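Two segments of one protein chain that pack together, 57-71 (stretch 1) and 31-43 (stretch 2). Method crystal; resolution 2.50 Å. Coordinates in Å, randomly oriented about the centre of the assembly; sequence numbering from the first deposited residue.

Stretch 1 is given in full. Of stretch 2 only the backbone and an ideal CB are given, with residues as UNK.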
# COMPACT_ATOMS: atom_id res chain seq x y z
N GLY B 57 9.03 3.92 20.39
CA GLY B 57 10.44 3.59 20.44
C GLY B 57 11.23 3.84 19.15
O GLY B 57 12.19 3.14 18.86
N PHE B 58 10.83 4.85 18.38
CA PHE B 58 11.55 5.15 17.15
C PHE B 58 12.35 6.44 17.25
O PHE B 58 11.94 7.38 17.92
CB PHE B 58 10.60 5.24 15.96
CG PHE B 58 10.02 3.92 15.57
CD1 PHE B 58 10.83 2.78 15.51
CD2 PHE B 58 8.68 3.80 15.24
CE1 PHE B 58 10.30 1.56 15.15
CE2 PHE B 58 8.15 2.58 14.88
CZ PHE B 58 8.97 1.46 14.82
N LYS B 59 13.49 6.46 16.58
CA LYS B 59 14.29 7.68 16.51
C LYS B 59 13.50 8.81 15.84
O LYS B 59 12.84 8.61 14.82
CB LYS B 59 15.57 7.41 15.73
CG LYS B 59 16.36 6.23 16.21
CD LYS B 59 17.39 5.83 15.16
CE LYS B 59 18.00 4.45 15.43
NZ LYS B 59 17.04 3.35 15.17
N HIS B 60 13.57 10.02 16.39
CA HIS B 60 12.80 11.12 15.82
C HIS B 60 13.62 12.38 15.65
O HIS B 60 14.50 12.68 16.46
CB HIS B 60 11.53 11.40 16.63
CG HIS B 60 10.67 12.48 16.06
ND1 HIS B 60 9.71 12.24 15.10
CD2 HIS B 60 10.59 13.81 16.35
CE1 HIS B 60 9.09 13.37 14.80
NE2 HIS B 60 9.61 14.34 15.54
N LYS B 61 13.31 13.12 14.60
CA LYS B 61 14.02 14.33 14.24
C LYS B 61 13.02 15.33 13.67
O LYS B 61 12.09 14.95 12.97
CB LYS B 61 15.08 13.99 13.19
CG LYS B 61 15.96 15.15 12.75
CD LYS B 61 17.39 14.67 12.53
CE LYS B 61 17.90 14.96 11.14
NZ LYS B 61 17.18 14.14 10.12
N VAL B 62 13.19 16.61 13.98
CA VAL B 62 12.41 17.61 13.28
C VAL B 62 13.28 18.38 12.29
O VAL B 62 14.36 18.82 12.60
CB VAL B 62 11.60 18.58 14.19
CG1 VAL B 62 11.48 18.04 15.63
CG2 VAL B 62 12.15 19.98 14.14
N ILE B 63 12.76 18.51 11.08
CA ILE B 63 13.43 19.20 10.00
C ILE B 63 12.75 20.55 9.75
O ILE B 63 11.54 20.61 9.47
CB ILE B 63 13.34 18.35 8.76
CG1 ILE B 63 14.08 17.04 9.00
CG2 ILE B 63 13.88 19.10 7.54
CD1 ILE B 63 14.29 16.23 7.78
N THR B 64 13.52 21.62 9.84
CA THR B 64 12.97 22.95 9.66
C THR B 64 13.09 23.41 8.21
O THR B 64 14.17 23.41 7.63
CB THR B 64 13.65 23.94 10.61
OG1 THR B 64 13.60 23.42 11.94
CG2 THR B 64 12.96 25.30 10.57
N LEU B 65 11.95 23.79 7.61
CA LEU B 65 11.92 24.24 6.22
C LEU B 65 11.53 25.71 6.15
O LEU B 65 11.04 26.28 7.12
CB LEU B 65 10.96 23.38 5.40
CG LEU B 65 11.64 22.19 4.68
CD1 LEU B 65 12.86 21.67 5.42
CD2 LEU B 65 10.67 21.08 4.39
N ASP B 66 11.74 26.33 4.99
CA ASP B 66 11.43 27.74 4.80
C ASP B 66 9.92 28.02 4.99
O ASP B 66 9.06 27.33 4.43
CB ASP B 66 11.90 28.21 3.41
CG ASP B 66 11.86 29.73 3.25
OD1 ASP B 66 10.80 30.37 3.52
OD2 ASP B 66 12.89 30.30 2.84
N ARG B 67 9.63 29.04 5.79
CA ARG B 67 8.26 29.42 6.14
C ARG B 67 7.42 29.85 4.93
O ARG B 67 6.20 29.93 5.01
CB ARG B 67 8.29 30.54 7.18
CG ARG B 67 6.94 31.17 7.46
CD ARG B 67 7.06 32.48 8.23
NE ARG B 67 5.73 33.01 8.51
CZ ARG B 67 5.22 33.17 9.72
NH1 ARG B 67 5.93 32.88 10.80
NH2 ARG B 67 3.98 33.64 9.85
N LYS B 68 8.07 30.13 3.82
CA LYS B 68 7.38 30.59 2.62
C LYS B 68 6.53 29.47 2.02
O LYS B 68 5.56 29.74 1.29
CB LYS B 68 8.40 31.08 1.58
CG LYS B 68 9.35 29.98 1.11
CD LYS B 68 9.38 29.88 -0.41
CE LYS B 68 10.81 29.91 -0.94
NZ LYS B 68 11.51 31.19 -0.58
N ILE B 69 6.91 28.23 2.31
CA ILE B 69 6.16 27.10 1.81
C ILE B 69 4.75 27.15 2.37
O ILE B 69 3.78 26.98 1.63
CB ILE B 69 6.82 25.75 2.16
CG1 ILE B 69 8.17 25.62 1.45
CG2 ILE B 69 5.92 24.60 1.75
CD1 ILE B 69 9.10 24.69 2.12
N VAL B 70 4.63 27.41 3.67
CA VAL B 70 3.31 27.51 4.30
C VAL B 70 2.63 28.83 4.02
O VAL B 70 1.40 28.90 3.93
CB VAL B 70 3.33 27.22 5.82
CG1 VAL B 70 3.37 25.72 6.07
CG2 VAL B 70 4.50 27.95 6.53
N GLU B 71 3.41 29.89 3.86
CA GLU B 71 2.85 31.19 3.48
C GLU B 71 2.02 31.02 2.21
O GLU B 71 0.91 31.55 2.10
CB GLU B 71 3.94 32.24 3.30
CG GLU B 71 4.59 32.69 4.61
CD GLU B 71 3.62 33.43 5.53
OE1 GLU B 71 2.54 33.85 5.05
OE2 GLU B 71 3.95 33.61 6.72
N UNK B 31 13.24 -2.60 8.16
CA UNK B 31 13.87 -1.29 7.99
C UNK B 31 14.13 -0.62 9.32
O UNK B 31 13.37 -0.78 10.27
CB UNK B 31 13.00 -0.39 7.12
N UNK B 32 15.19 0.18 9.37
CA UNK B 32 15.35 1.08 10.49
C UNK B 32 14.69 2.43 10.20
O UNK B 32 15.23 3.24 9.44
CB UNK B 32 16.83 1.27 10.81
N UNK B 33 13.50 2.67 10.77
CA UNK B 33 12.73 3.88 10.48
C UNK B 33 13.23 5.09 11.25
O UNK B 33 13.36 5.05 12.47
CB UNK B 33 11.25 3.65 10.80
N UNK B 34 13.54 6.15 10.52
CA UNK B 34 13.87 7.42 11.14
C UNK B 34 12.69 8.36 10.92
O UNK B 34 12.51 8.92 9.83
CB UNK B 34 15.17 8.00 10.57
N UNK B 35 11.85 8.48 11.94
CA UNK B 35 10.69 9.35 11.88
C UNK B 35 11.14 10.80 11.78
O UNK B 35 12.00 11.25 12.55
CB UNK B 35 9.79 9.14 13.10
N UNK B 36 10.56 11.52 10.83
CA UNK B 36 10.81 12.95 10.70
C UNK B 36 9.50 13.77 10.54
O UNK B 36 8.54 13.38 9.86
CB UNK B 36 11.73 13.20 9.50
N UNK B 37 9.48 14.91 11.21
CA UNK B 37 8.35 15.82 11.18
C UNK B 37 8.84 17.19 10.70
O UNK B 37 9.75 17.77 11.30
CB UNK B 37 7.69 15.92 12.56
N UNK B 38 8.24 17.69 9.63
CA UNK B 38 8.55 19.01 9.14
C UNK B 38 8.12 20.08 10.12
O UNK B 38 7.05 19.97 10.74
CB UNK B 38 7.89 19.24 7.78
N UNK B 39 8.96 21.11 10.27
CA UNK B 39 8.58 22.36 10.92
C UNK B 39 8.93 23.58 10.06
O UNK B 39 9.96 23.60 9.37
CB UNK B 39 9.27 22.47 12.28
N UNK B 40 8.09 24.60 10.09
CA UNK B 40 8.33 25.76 9.22
C UNK B 40 8.67 27.01 10.01
O UNK B 40 8.65 28.11 9.46
CB UNK B 40 7.10 26.03 8.35
N UNK B 41 8.96 26.84 11.30
CA UNK B 41 9.33 27.95 12.17
C UNK B 41 8.20 28.84 12.65
O UNK B 41 8.44 29.84 13.32
CB UNK B 41 10.35 28.83 11.44
N UNK B 42 6.96 28.50 12.29
CA UNK B 42 5.79 29.23 12.73
C UNK B 42 5.49 28.92 14.20
O UNK B 42 5.64 29.78 15.06
CB UNK B 42 4.59 28.89 11.85
N UNK B 43 5.06 27.68 14.47
CA UNK B 43 4.85 27.20 15.84
C UNK B 43 5.35 25.76 16.05
O UNK B 43 5.51 24.99 15.10
CB UNK B 43 3.36 27.28 16.19

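Stretch 2 runs through a strand that ends at 39 and lies parallel to the strand of stretch 1 that ends at Thr64; as in any strand, the side chains of 34 to 39 alternate between the two faces of the sheet. Position 31 has nothing of stretch 1 near its CB and is unconstrained by it; it is Tyr31.

At 32 the CB points sideways, 4.8 Å from Lys59 NZ. A side chain ending in an acceptor would suit, Asp or Asn among others. It is Asn32, whose OD1 accepts from Lys59 NZ at 2.8 Å.

The CB of 33 points toward stretch 1, 4.8 Å from Phe58 CD1, and its phi of -79° admits even proline; a compact apolar group would fit. Pro33 lays CG over one face of the Phe58 ring, 4.0 Å from CE1. A water joins Pro33 O to Lys59 N and NZ.

Position 34 lies beside the aliphatic part of Lys59, so many medium-sized side chains would serve. His34 brings NE2 to 3.7 Å from Lys59 CD, while its ND1 donates to Asn32 O at 3.1 Å.

At 35 the CB shares a face with that of His60 and lies 4.9 Å from Phe58 CB, favouring a branched aliphatic residue. Leu35 places CD2 3.5 Å from Phe58 CB.

Position 36 faces the side of Lys61 and Ile63, its CB 4.3 Å from Ile63 CD1; Val, Ile or Leu would suit. Ile36 CD1 meets Ile63 CD1 at 4.2 Å.

At 37, between His60 and Val62, a small or beta-branched side chain would fit, polar or apolar. It is Thr37, whose backbone N donates to Lys61 O and whose O accepts from Ile63 N, both at 3.1 Å.

Position 38 returns to the face of Lys61 and Ile63, apolar at this end, with Leu65 CD2 4.8 Å from its CB; a long aliphatic chain is favoured. Ile38 CD1 reaches Ile63 CB at 4.1 Å and Leu65 CD2 at 4.0 Å.

At 39, Val62 CG2 and Thr64 OG1 offer a mixed setting for either polar or apolar groups. Asn39 instead braces its own chain: OD1 accepts from the N of 41, and ND2 donates to the O of 43.

At 40, Leu65, Arg67 and Val70 surround the CB, inviting a large apolar group. Of the residues of stretch 2, Phe40 has the largest area covered by stretch 1, 128 Å²: Val70 CG1 sits over its ring face, 3.5 Å from the centroid, and Ile69 CB lies 3.6 Å from CE2.

Positive phi at 41 favours glycine, and it is Gly41. At 42, near Arg67 NH1, an aliphatic or acidic residue could serve; Val42 CG2 packs over the guanidinium face, 3.7 Å from Arg67 NH1. Position 43, beyond reach, is Ile43.

Stretch 2, residues 31-43: YNPHLITINFGVI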
# COMPACT_ATOMS: atom_id res chain seq x y z
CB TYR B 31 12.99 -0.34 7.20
CG TYR B 31 12.81 -0.70 5.75
CD1 TYR B 31 13.74 -0.33 4.82
CD2 TYR B 31 11.67 -1.36 5.32
CE1 TYR B 31 13.56 -0.63 3.50
CE2 TYR B 31 11.49 -1.66 4.00
CZ TYR B 31 12.44 -1.29 3.09
OH TYR B 31 12.27 -1.59 1.75
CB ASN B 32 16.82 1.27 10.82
CG ASN B 32 17.02 1.87 12.17
OD1 ASN B 32 16.10 1.89 12.99
ND2 ASN B 32 18.23 2.36 12.43
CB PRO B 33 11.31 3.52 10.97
CG PRO B 33 11.34 2.07 11.28
CD PRO B 33 12.76 1.78 11.67
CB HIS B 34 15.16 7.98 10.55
CG HIS B 34 16.38 7.16 10.86
ND1 HIS B 34 16.52 5.85 10.44
CD2 HIS B 34 17.49 7.45 11.57
CE1 HIS B 34 17.67 5.37 10.87
NE2 HIS B 34 18.28 6.32 11.56
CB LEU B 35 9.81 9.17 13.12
CG LEU B 35 8.83 7.98 13.12
CD1 LEU B 35 9.40 6.79 12.39
CD2 LEU B 35 8.38 7.61 14.53
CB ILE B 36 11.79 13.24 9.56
CG1 ILE B 36 11.10 13.04 8.23
CG2 ILE B 36 13.03 12.36 9.65
CD1 ILE B 36 10.57 14.33 7.68
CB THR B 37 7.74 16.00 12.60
OG1 THR B 37 7.40 14.72 13.14
CG2 THR B 37 6.49 16.86 12.55
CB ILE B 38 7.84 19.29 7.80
CG1 ILE B 38 8.33 18.33 6.72
CG2 ILE B 38 8.01 20.76 7.39
CD1 ILE B 38 9.81 18.04 6.78
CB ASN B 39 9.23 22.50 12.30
CG ASN B 39 8.65 23.65 13.08
OD1 ASN B 39 9.33 24.64 13.36
ND2 ASN B 39 7.37 23.55 13.40
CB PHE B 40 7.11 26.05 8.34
CG PHE B 40 6.76 24.95 7.37
CD1 PHE B 40 5.79 24.02 7.69
CD2 PHE B 40 7.38 24.88 6.13
CE1 PHE B 40 5.44 23.01 6.79
CE2 PHE B 40 7.04 23.88 5.21
CZ PHE B 40 6.06 22.94 5.54
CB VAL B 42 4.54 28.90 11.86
CG1 VAL B 42 3.30 29.54 12.44
CG2 VAL B 42 4.75 29.38 10.43
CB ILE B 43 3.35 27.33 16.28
CG1 ILE B 43 2.42 26.51 15.38
CG2 ILE B 43 2.91 28.78 16.31
CD1 ILE B 43 0.93 26.57 15.80
O HOH W 1 14.46 4.14 14.88
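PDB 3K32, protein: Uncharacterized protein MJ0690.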